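PDB 4KVF: rhamnose ABC transporter, periplasmic rhamnose-binding protein from Kribbella flavida, which probably binds a carbohydrate such as rhamnose outside the membrane and delivers it to an ABC transporter for uptake. Local coordinates for residues 41-47 / 97-103; 85-90 / 109-114; 122-128 / 136-142. One frame throughout, in Å; residues are numbered along the deposited sequence.

Contact 1: 41-47 / 97-103; sequences KIAYLPK and QDVIVVA
Strands 41-45 and 99-102 run parallel, 4.7 Å apart at their closest and 19° from aligned, pairing Ile42 with Val99, Ala43 with Ile100, Tyr44 with Val101 and Leu45 with Val102. Backbone bonds alternate along the pair. Val101 O receives Leu45 N at 2.7 Å, and Ala43 O receives Val101 N at 2.8 Å. At the start of the pair Lys41 O takes two donors, Asp98 N and Val99 N. The Asp98 carboxylate extends the pairing: its OD2 takes Lys41 N at 2.9 Å through the anti lone pair, and the bond is nearly straight at 174°. Its OD1 bonds a glycerol, probably from the crystallisation liquor.

These are two inner strands of the parallel sheet in a Rossmann-like lobe of a periplasmic binding protein. On one face of the sheet Val101 CB stands 4.0 Å from the centroid of the Tyr44 ring, over the ring face, in a CH-pi contact, and Val101 CG1 reaches Tyr44 CE2 at 3.5 Å. Val101 CG1 is anti to its backbone N (chi1 -178°), which leaves CG2 to meet Ile42 CG2 at 4.0 Å. The Tyr44 hydroxyl is bonded to Gly285 O. Helix 281-296 covers this face. On the other face, Leu45 CD2 lies beside Val102 CG2. The bent Gln97 chain brings OE1 within 3.5 Å of Ala43 CB, beneath helix 85-94.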
loop_
_atom_site.group_PDB
_atom_site.type_symbol
_atom_site.label_atom_id
_atom_site.label_comp_id
_atom_site.label_asym_id
_atom_site.label_seq_id
_atom_site.Cartn_x
_atom_site.Cartn_y
_atom_site.Cartn_z
ATOM N N LYS A 41 6.200 10.672 22.257
ATOM C CA LYS A 41 7.103 9.593 21.886
ATOM C C LYS A 41 6.361 8.649 20.952
ATOM O O LYS A 41 5.426 7.971 21.357
ATOM C CB LYS A 41 7.600 8.844 23.126
ATOM C CG LYS A 41 8.323 9.713 24.132
ATOM C CD LYS A 41 8.847 8.864 25.270
ATOM C CE LYS A 41 10.310 9.167 25.553
ATOM N NZ LYS A 41 10.504 9.948 26.808
ATOM N N ILE A 42 6.764 8.635 19.688
ATOM C CA ILE A 42 6.059 7.858 18.674
ATOM C C ILE A 42 7.010 6.819 18.096
ATOM O O ILE A 42 8.052 7.165 17.536
ATOM C CB ILE A 42 5.504 8.785 17.566
ATOM C CG1 ILE A 42 4.571 9.839 18.179
ATOM C CG2 ILE A 42 4.781 7.957 16.501
ATOM C CD1 ILE A 42 3.964 10.829 17.169
ATOM N N ALA A 43 6.671 5.542 18.254
ATOM C CA ALA A 43 7.573 4.469 17.848
ATOM C C ALA A 43 6.972 3.682 16.691
ATOM O O ALA A 43 5.765 3.468 16.661
ATOM C CB ALA A 43 7.839 3.543 19.014
ATOM N N TYR A 44 7.824 3.255 15.761
ATOM C CA TYR A 44 7.407 2.503 14.580
ATOM C C TYR A 44 7.925 1.071 14.636
ATOM O O TYR A 44 9.103 0.828 14.927
ATOM C CB TYR A 44 7.930 3.171 13.313
ATOM C CG TYR A 44 7.124 4.379 12.938
ATOM C CD1 TYR A 44 7.246 5.562 13.654
ATOM C CD2 TYR A 44 6.212 4.330 11.898
ATOM C CE1 TYR A 44 6.485 6.675 13.338
ATOM C CE2 TYR A 44 5.447 5.433 11.578
ATOM C CZ TYR A 44 5.590 6.601 12.299
ATOM O OH TYR A 44 4.827 7.698 11.962
ATOM N N LEU A 45 7.030 0.131 14.345
ATOM C CA LEU A 45 7.351 -1.299 14.304
ATOM C C LEU A 45 6.838 -1.853 12.986
ATOM O O LEU A 45 5.697 -2.348 12.903
ATOM C CB LEU A 45 6.686 -2.044 15.474
ATOM C CG LEU A 45 6.800 -3.578 15.552
ATOM C CD1 LEU A 45 8.230 -4.043 15.346
ATOM C CD2 LEU A 45 6.276 -4.059 16.904
ATOM N N PRO A 46 7.679 -1.782 11.951
ATOM C CA PRO A 46 7.312 -2.345 10.650
ATOM C C PRO A 46 7.392 -3.871 10.689
ATOM O O PRO A 46 7.794 -4.436 11.706
ATOM C CB PRO A 46 8.373 -1.765 9.720
ATOM C CG PRO A 46 9.595 -1.656 10.596
ATOM C CD PRO A 46 9.079 -1.303 11.977
ATOM N N LYS A 47 7.003 -4.527 9.600
ATOM C CA LYS A 47 7.113 -5.982 9.519
ATOM C C LYS A 47 8.567 -6.453 9.548
ATOM O O LYS A 47 8.896 -7.422 10.230
ATOM C CB LYS A 47 6.408 -6.503 8.266
ATOM C CG LYS A 47 4.926 -6.172 8.252
ATOM C CD LYS A 47 4.188 -6.959 7.189
ATOM C CE LYS A 47 2.719 -7.070 7.541
ATOM N NZ LYS A 47 1.945 -7.697 6.432
ATOM N N GLN A 97 6.242 4.612 25.388
ATOM C CA GLN A 97 5.887 5.350 24.181
ATOM C C GLN A 97 4.468 5.891 24.333
ATOM O O GLN A 97 3.663 5.323 25.068
ATOM C CB GLN A 97 5.990 4.439 22.953
ATOM C CG GLN A 97 7.391 3.882 22.734
ATOM C CD GLN A 97 8.448 4.974 22.673
ATOM O OE1 GLN A 97 8.521 5.722 21.702
ATOM N NE2 GLN A 97 9.256 5.084 23.725
ATOM N N ASP A 98 4.169 6.991 23.647
ATOM C CA ASP A 98 2.825 7.568 23.668
ATOM C C ASP A 98 1.964 6.974 22.564
ATOM O O ASP A 98 0.757 6.852 22.720
ATOM C CB ASP A 98 2.887 9.091 23.497
ATOM C CG ASP A 98 3.443 9.799 24.728
ATOM O OD1 ASP A 98 2.883 9.612 25.830
ATOM O OD2 ASP A 98 4.442 10.542 24.596
ATOM N N VAL A 99 2.611 6.629 21.455
ATOM C CA VAL A 99 1.962 6.063 20.279
ATOM C C VAL A 99 2.822 4.923 19.749
ATOM O O VAL A 99 4.037 5.068 19.610
ATOM C CB VAL A 99 1.825 7.108 19.152
ATOM C CG1 VAL A 99 1.143 6.489 17.917
ATOM C CG2 VAL A 99 1.057 8.338 19.636
ATOM N N ILE A 100 2.190 3.784 19.476
ATOM C CA ILE A 100 2.845 2.681 18.782
ATOM C C ILE A 100 2.232 2.550 17.395
ATOM O O ILE A 100 1.025 2.384 17.250
ATOM C CB ILE A 100 2.701 1.326 19.531
ATOM C CG1 ILE A 100 3.410 1.379 20.888
ATOM C CG2 ILE A 100 3.297 0.181 18.689
ATOM C CD1 ILE A 100 3.194 0.121 21.758
ATOM N N VAL A 101 3.075 2.664 16.376
ATOM C CA VAL A 101 2.653 2.498 14.989
ATOM C C VAL A 101 3.200 1.164 14.487
ATOM O O VAL A 101 4.420 0.974 14.373
ATOM C CB VAL A 101 3.200 3.644 14.122
ATOM C CG1 VAL A 101 2.712 3.501 12.692
ATOM C CG2 VAL A 101 2.755 4.972 14.707
ATOM N N VAL A 102 2.304 0.230 14.185
ATOM C CA VAL A 102 2.741 -1.142 13.945
ATOM C C VAL A 102 2.089 -1.778 12.710
ATOM O O VAL A 102 0.884 -1.630 12.474
ATOM C CB VAL A 102 2.485 -2.013 15.206
ATOM C CG1 VAL A 102 1.021 -1.901 15.655
ATOM C CG2 VAL A 102 2.880 -3.469 14.963
ATOM N N ALA A 103 2.890 -2.492 11.930
ATOM C CA ALA A 103 2.359 -3.263 10.808
ATOM C C ALA A 103 2.247 -4.698 11.294
ATOM O O ALA A 103 3.243 -5.404 11.385
ATOM C CB ALA A 103 3.290 -3.178 9.598
#

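Contact 2: 85-90 / 109-114; sequences QVSYIN and AVCPSL
Ala109 meets helix 85-94 through its backbone: Val86 CG2 lies 3.4 Å from Ala109 O. Val110 comes next and turns its CG1 to Ile89 CD1, 3.8 Å away, the two side chains crossing at about a right angle. Gln85 OE1 touches the same methyl more loosely, but its amide is held by Asn105 N and Ala103 O. Cys111 is in a disulfide with Cys135, which ties this segment to the loop before strand 138-141. Ser113 points toward the other helix and touches both Ile89 and Asn90. Ser113 OG, set between its backbone N and carbonyl carbon (chi1 62°), is thereby turned to Ile89 CG2 at 3.4 Å, while Ser113 CB faces Asn90 OD1 at 3.4 Å. Leu114 CD2 closes the row against Ile89 CD1 at 3.8 Å. Ile89 CD1 thus touches Val110, Ser113 and Leu114, with no hydrogen bond between the segments. Replacing Ile89 by an alanine would probably open a gap here and leave Val110 CG1 and Leu114 CD2 without their shared methyl partner. Small and branched side chains thus join two neighbouring helices on one face of a parallel sheet, as in the Rossmann-like lobes of periplasmic binding proteins.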
loop_
_atom_site.group_PDB
_atom_site.type_symbol
_atom_site.label_atom_id
_atom_site.label_comp_id
_atom_site.label_asym_id
_atom_site.label_seq_id
_atom_site.Cartn_x
_atom_site.Cartn_y
_atom_site.Cartn_z
ATOM N N GLN A 85 6.826 -10.135 16.865
ATOM C CA GLN A 85 6.446 -8.745 17.011
ATOM C C GLN A 85 6.002 -8.434 18.431
ATOM O O GLN A 85 6.146 -7.314 18.896
ATOM C CB GLN A 85 5.332 -8.390 16.037
ATOM C CG GLN A 85 5.812 -8.244 14.615
ATOM C CD GLN A 85 4.742 -7.666 13.739
ATOM O OE1 GLN A 85 3.608 -8.145 13.746
ATOM N NE2 GLN A 85 5.078 -6.605 13.005
ATOM N N VAL A 86 5.462 -9.433 19.120
ATOM C CA VAL A 86 5.020 -9.242 20.501
ATOM C C VAL A 86 6.179 -8.778 21.408
ATOM O O VAL A 86 5.995 -7.888 22.247
ATOM C CB VAL A 86 4.333 -10.525 21.026
ATOM C CG1 VAL A 86 4.045 -10.445 22.529
ATOM C CG2 VAL A 86 3.049 -10.757 20.241
ATOM N N SER A 87 7.368 -9.345 21.207
ATOM C CA SER A 87 8.531 -8.984 22.026
ATOM C C SER A 87 8.839 -7.499 21.855
ATOM O O SER A 87 9.147 -6.794 22.822
ATOM C CB SER A 87 9.754 -9.839 21.666
ATOM O OG SER A 87 10.162 -9.604 20.326
ATOM N N TYR A 88 8.716 -7.016 20.624
ATOM C CA TYR A 88 8.955 -5.599 20.351
ATOM C C TYR A 88 7.865 -4.704 20.932
ATOM O O TYR A 88 8.157 -3.650 21.485
ATOM C CB TYR A 88 9.135 -5.346 18.844
ATOM C CG TYR A 88 10.391 -5.980 18.281
ATOM C CD1 TYR A 88 11.636 -5.381 18.454
ATOM C CD2 TYR A 88 10.339 -7.191 17.603
ATOM C CE1 TYR A 88 12.790 -5.968 17.952
ATOM C CE2 TYR A 88 11.498 -7.792 17.105
ATOM C CZ TYR A 88 12.712 -7.173 17.280
ATOM O OH TYR A 88 13.847 -7.760 16.780
ATOM N N ILE A 89 6.609 -5.113 20.809
ATOM C CA ILE A 89 5.511 -4.322 21.362
ATOM C C ILE A 89 5.680 -4.186 22.885
ATOM O O ILE A 89 5.472 -3.114 23.460
ATOM C CB ILE A 89 4.149 -4.969 21.054
ATOM C CG1 ILE A 89 3.869 -4.896 19.546
ATOM C CG2 ILE A 89 3.025 -4.271 21.874
ATOM C CD1 ILE A 89 2.754 -5.825 19.085
ATOM N N ASN A 90 6.054 -5.286 23.522
ATOM C CA ASN A 90 6.248 -5.296 24.970
ATOM C C ASN A 90 7.370 -4.355 25.378
ATOM O O ASN A 90 7.289 -3.677 26.413
ATOM C CB ASN A 90 6.516 -6.719 25.476
ATOM C CG ASN A 90 5.245 -7.566 25.524
ATOM O OD1 ASN A 90 4.144 -7.031 25.687
ATOM N ND2 ASN A 90 5.395 -8.882 25.396
ATOM N N ALA A 109 -2.352 -12.227 17.109
ATOM C CA ALA A 109 -1.252 -12.552 18.022
ATOM C C ALA A 109 -0.779 -11.328 18.808
ATOM O O ALA A 109 -0.277 -11.447 19.934
ATOM C CB ALA A 109 -0.080 -13.183 17.259
ATOM N N VAL A 110 -0.942 -10.160 18.204
ATOM C CA VAL A 110 -0.509 -8.907 18.800
ATOM C C VAL A 110 -1.562 -8.291 19.719
ATOM O O VAL A 110 -1.282 -7.313 20.425
ATOM C CB VAL A 110 -0.136 -7.889 17.699
ATOM C CG1 VAL A 110 1.041 -8.410 16.898
ATOM C CG2 VAL A 110 -1.332 -7.647 16.781
ATOM N N CYS A 111 -2.764 -8.859 19.728
ATOM C CA CYS A 111 -3.873 -8.257 20.481
ATOM C C CYS A 111 -3.637 -8.079 21.984
ATOM O O CYS A 111 -3.882 -6.982 22.509
ATOM C CB CYS A 111 -5.206 -8.979 20.224
ATOM S SG CYS A 111 -5.959 -8.507 18.668
ATOM N N PRO A 112 -3.198 -9.144 22.686
ATOM C CA PRO A 112 -3.016 -8.993 24.134
ATOM C C PRO A 112 -2.054 -7.863 24.492
ATOM O O PRO A 112 -2.379 -7.036 25.348
ATOM C CB PRO A 112 -2.440 -10.347 24.557
ATOM C CG PRO A 112 -3.040 -11.308 23.575
ATOM C CD PRO A 112 -3.020 -10.551 22.269
ATOM N N SER A 113 -0.900 -7.814 23.837
ATOM C CA SER A 113 0.086 -6.774 24.148
ATOM C C SER A 113 -0.378 -5.395 23.672
ATOM O O SER A 113 -0.204 -4.406 24.388
ATOM C CB SER A 113 1.465 -7.126 23.574
ATOM O OG SER A 113 1.418 -7.216 22.162
ATOM N N LEU A 114 -0.969 -5.316 22.477
ATOM C CA LEU A 114 -1.502 -4.030 22.021
ATOM C C LEU A 114 -2.577 -3.488 22.963
ATOM O O LEU A 114 -2.615 -2.289 23.239
ATOM C CB LEU A 114 -2.031 -4.092 20.578
ATOM C CG LEU A 114 -0.949 -4.249 19.499
ATOM C CD1 LEU A 114 -1.582 -4.281 18.118
ATOM C CD2 LEU A 114 0.088 -3.124 19.583
#

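Contact 3: 122-128 / 136-142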
loop_
_atom_site.group_PDB
_atom_site.type_symbol
_atom_site.label_atom_id
_atom_site.label_comp_id
_atom_site.label_asym_id
_atom_site.label_seq_id
_atom_site.Cartn_x
_atom_site.Cartn_y
_atom_site.Cartn_z
ATOM N N ILE A 122 -1.511 4.284 25.857
ATOM C CA ILE A 122 -0.712 4.384 24.657
ATOM C C ILE A 122 -1.671 4.229 23.481
ATOM O O ILE A 122 -2.490 3.315 23.474
ATOM C CB ILE A 122 0.342 3.255 24.600
ATOM C CG1 ILE A 122 1.289 3.359 25.790
ATOM C CG2 ILE A 122 1.129 3.322 23.290
ATOM C CD1 ILE A 122 2.311 2.219 25.886
ATOM N N LYS A 123 -1.596 5.127 22.502
ATOM C CA LYS A 123 -2.420 4.972 21.298
ATOM C C LYS A 123 -1.776 4.033 20.289
ATOM O O LYS A 123 -0.567 4.071 20.052
ATOM C CB LYS A 123 -2.722 6.339 20.665
ATOM C CG LYS A 123 -3.384 7.324 21.627
ATOM C CD LYS A 123 -4.694 6.780 22.189
ATOM C CE LYS A 123 -5.091 7.514 23.455
ATOM N NZ LYS A 123 -6.376 6.999 24.006
ATOM N N VAL A 124 -2.595 3.183 19.679
ATOM C CA VAL A 124 -2.086 2.188 18.753
ATOM C C VAL A 124 -2.667 2.409 17.362
ATOM O O VAL A 124 -3.877 2.390 17.171
ATOM C CB VAL A 124 -2.419 0.763 19.232
ATOM C CG1 VAL A 124 -2.035 -0.256 18.172
ATOM C CG2 VAL A 124 -1.698 0.467 20.537
ATOM N N VAL A 125 -1.778 2.658 16.414
ATOM C CA VAL A 125 -2.143 2.849 15.020
ATOM C C VAL A 125 -1.473 1.757 14.186
ATOM O O VAL A 125 -0.243 1.642 14.130
ATOM C CB VAL A 125 -1.651 4.216 14.518
ATOM C CG1 VAL A 125 -1.934 4.370 13.034
ATOM C CG2 VAL A 125 -2.310 5.330 15.314
ATOM N N THR A 126 -2.277 0.936 13.537
ATOM C CA THR A 126 -1.707 -0.051 12.649
ATOM C C THR A 126 -1.504 0.563 11.267
ATOM O O THR A 126 -2.098 1.592 10.934
ATOM C CB THR A 126 -2.605 -1.286 12.548
ATOM O OG1 THR A 126 -3.947 -0.855 12.305
ATOM C CG2 THR A 126 -2.591 -2.051 13.862
ATOM N N PHE A 127 -0.644 -0.054 10.474
ATOM C CA PHE A 127 -0.418 0.405 9.106
ATOM C C PHE A 127 -0.010 -0.752 8.230
ATOM O O PHE A 127 0.527 -1.743 8.717
ATOM C CB PHE A 127 0.609 1.548 9.049
ATOM C CG PHE A 127 2.042 1.111 9.241
ATOM C CD1 PHE A 127 2.538 0.871 10.505
ATOM C CD2 PHE A 127 2.896 0.978 8.157
ATOM C CE1 PHE A 127 3.864 0.496 10.691
ATOM C CE2 PHE A 127 4.224 0.591 8.335
ATOM C CZ PHE A 127 4.705 0.357 9.607
ATOM N N ASP A 128 -0.307 -0.637 6.940
ATOM C CA ASP A 128 0.015 -1.667 5.955
ATOM C C ASP A 128 -0.851 -2.914 6.135
ATOM O O ASP A 128 -1.659 -3.237 5.277
ATOM C CB ASP A 128 1.506 -2.025 5.986
ATOM C CG ASP A 128 2.156 -1.918 4.627
ATOM O OD1 ASP A 128 1.714 -2.634 3.705
ATOM O OD2 ASP A 128 3.112 -1.126 4.483
ATOM N N ARG A 136 -6.660 -2.003 18.169
ATOM C CA ARG A 136 -5.984 -0.764 17.793
ATOM C C ARG A 136 -6.976 0.395 17.688
ATOM O O ARG A 136 -8.175 0.185 17.524
ATOM C CB ARG A 136 -5.201 -0.928 16.481
ATOM C CG ARG A 136 -6.036 -0.844 15.197
ATOM C CD ARG A 136 -7.009 -2.001 14.999
ATOM N NE ARG A 136 -7.617 -1.885 13.677
ATOM C CZ ARG A 136 -8.718 -1.197 13.398
ATOM N NH1 ARG A 136 -9.383 -0.566 14.363
ATOM N NH2 ARG A 136 -9.157 -1.138 12.148
ATOM N N ASP A 137 -6.476 1.622 17.790
ATOM C CA ASP A 137 -7.349 2.794 17.730
ATOM C C ASP A 137 -7.653 3.234 16.302
ATOM O O ASP A 137 -8.740 3.727 16.031
ATOM C CB ASP A 137 -6.733 3.940 18.533
ATOM C CG ASP A 137 -6.529 3.566 19.990
ATOM O OD1 ASP A 137 -7.538 3.516 20.729
ATOM O OD2 ASP A 137 -5.367 3.321 20.385
ATOM N N ALA A 138 -6.695 3.042 15.401
ATOM C CA ALA A 138 -6.875 3.388 13.993
ATOM C C ALA A 138 -5.951 2.562 13.113
ATOM O O ALA A 138 -4.924 2.061 13.570
ATOM C CB ALA A 138 -6.620 4.879 13.762
ATOM N N PHE A 139 -6.336 2.430 11.847
ATOM C CA PHE A 139 -5.551 1.687 10.865
ATOM C C PHE A 139 -5.293 2.570 9.660
ATOM O O PHE A 139 -6.234 3.089 9.050
ATOM C CB PHE A 139 -6.308 0.417 10.442
ATOM C CG PHE A 139 -5.751 -0.256 9.205
ATOM C CD1 PHE A 139 -4.412 -0.589 9.110
ATOM C CD2 PHE A 139 -6.590 -0.590 8.156
ATOM C CE1 PHE A 139 -3.914 -1.222 7.973
ATOM C CE2 PHE A 139 -6.099 -1.227 7.021
ATOM C CZ PHE A 139 -4.762 -1.536 6.931
ATOM N N ILE A 140 -4.020 2.757 9.312
ATOM C CA ILE A 140 -3.706 3.525 8.114
ATOM C C ILE A 140 -3.615 2.576 6.923
ATOM O O ILE A 140 -2.702 1.756 6.830
ATOM C CB ILE A 140 -2.378 4.309 8.236
ATOM C CG1 ILE A 140 -2.356 5.124 9.540
ATOM C CG2 ILE A 140 -2.200 5.229 7.006
ATOM C CD1 ILE A 140 -3.584 6.050 9.723
ATOM N N ASN A 141 -4.581 2.700 6.019
ATOM C CA ASN A 141 -4.649 1.880 4.817
ATOM C C ASN A 141 -4.153 2.669 3.609
ATOM O O ASN A 141 -4.700 3.733 3.295
ATOM C CB ASN A 141 -6.092 1.420 4.582
ATOM C CG ASN A 141 -6.184 0.304 3.558
ATOM O OD1 ASN A 141 -5.170 -0.104 2.988
ATOM N ND2 ASN A 141 -7.389 -0.233 3.368
ATOM N N GLN A 142 -3.115 2.159 2.943
ATOM C CA GLN A 142 -2.465 2.918 1.879
ATOM C C GLN A 142 -3.387 3.130 0.698
ATOM O O GLN A 142 -3.313 4.155 0.009
ATOM C CB GLN A 142 -1.163 2.247 1.409
ATOM C CG GLN A 142 -1.324 0.824 0.934
ATOM C CD GLN A 142 -1.025 -0.174 2.031
ATOM O OE1 GLN A 142 -1.541 -0.060 3.144
ATOM N NE2 GLN A 142 -0.173 -1.150 1.730
HETATM O O HOH W 1 -3.458 -2.288 3.235
#
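Thr126 C and Asp128 C lie at the edge of the Phe139 ring, in its plane. Asn141 N, of the same strand as Phe139, sits over the centre of one ring face, 4.2 Å above the plane. Thr126 OG1 approaches obliquely, 3.2 Å from Phe139 CD1. The ring gets there because Phe139 CG is anti to the backbone N (chi1 166°). The carboxylate of Asp128 and the amide of Gln142 are turned 81° apart. Gln142 NE2 bonds Asp128 OD1 at 3.1 Å, from above the carboxylate plane. Water 1 lies between the same strand ends, 2.9 Å from Asp128 O and 2.8 Å from Asn141 OD1.

The Arg136 chain crosses Thr126, with its CG 3.6 Å from Thr126 OG1. Asp130 takes both Arg136 NE, in a salt bridge, and Thr126 OG1, so one carboxylate oxygen holds the two side chains together. Asp137 pairs with the start of strand 123-127. Its OD2 accepts Val124 N at 2.9 Å through the anti lone pair, and its OD1 is in a salt bridge with Arg118. Val124 O takes Asp137 N and, weakly, Ala138 N. Further on, Ala138 O receives Thr126 N and Thr126 O receives Ile140 N. On the face with Val125 and Phe127, Ile140 CG1 packs on Val125 CG1 at 3.6 Å, under helix 281-296. The strands run parallel at 24°. They are neighbours in the parallel sheet of a Rossmann-like lobe, and the short connection between them contains no helix, unlike a beta-alpha-beta crossover.

In the fold
Contacts 1 and 3 lie in the same parallel sheet. Strand 99-102 of contact 1 is the neighbour of strand 123-127 of contact 3, and backbone bonds such as Val102 N to Val125 O join them. Contact 2 lies over one face of that sheet: Ile89 rests on Leu45 of contact 1, and Leu114 on Val124 of contact 3. All three are mostly buried, but contact 2 reaches the surface at Asn90 and Ala109. The two strand pairs are held by backbone bonds, each with an aspartate pairing at one end. Contact 3 adds polar links at its other end. The helix pair relies on apolar and van der Waals packing.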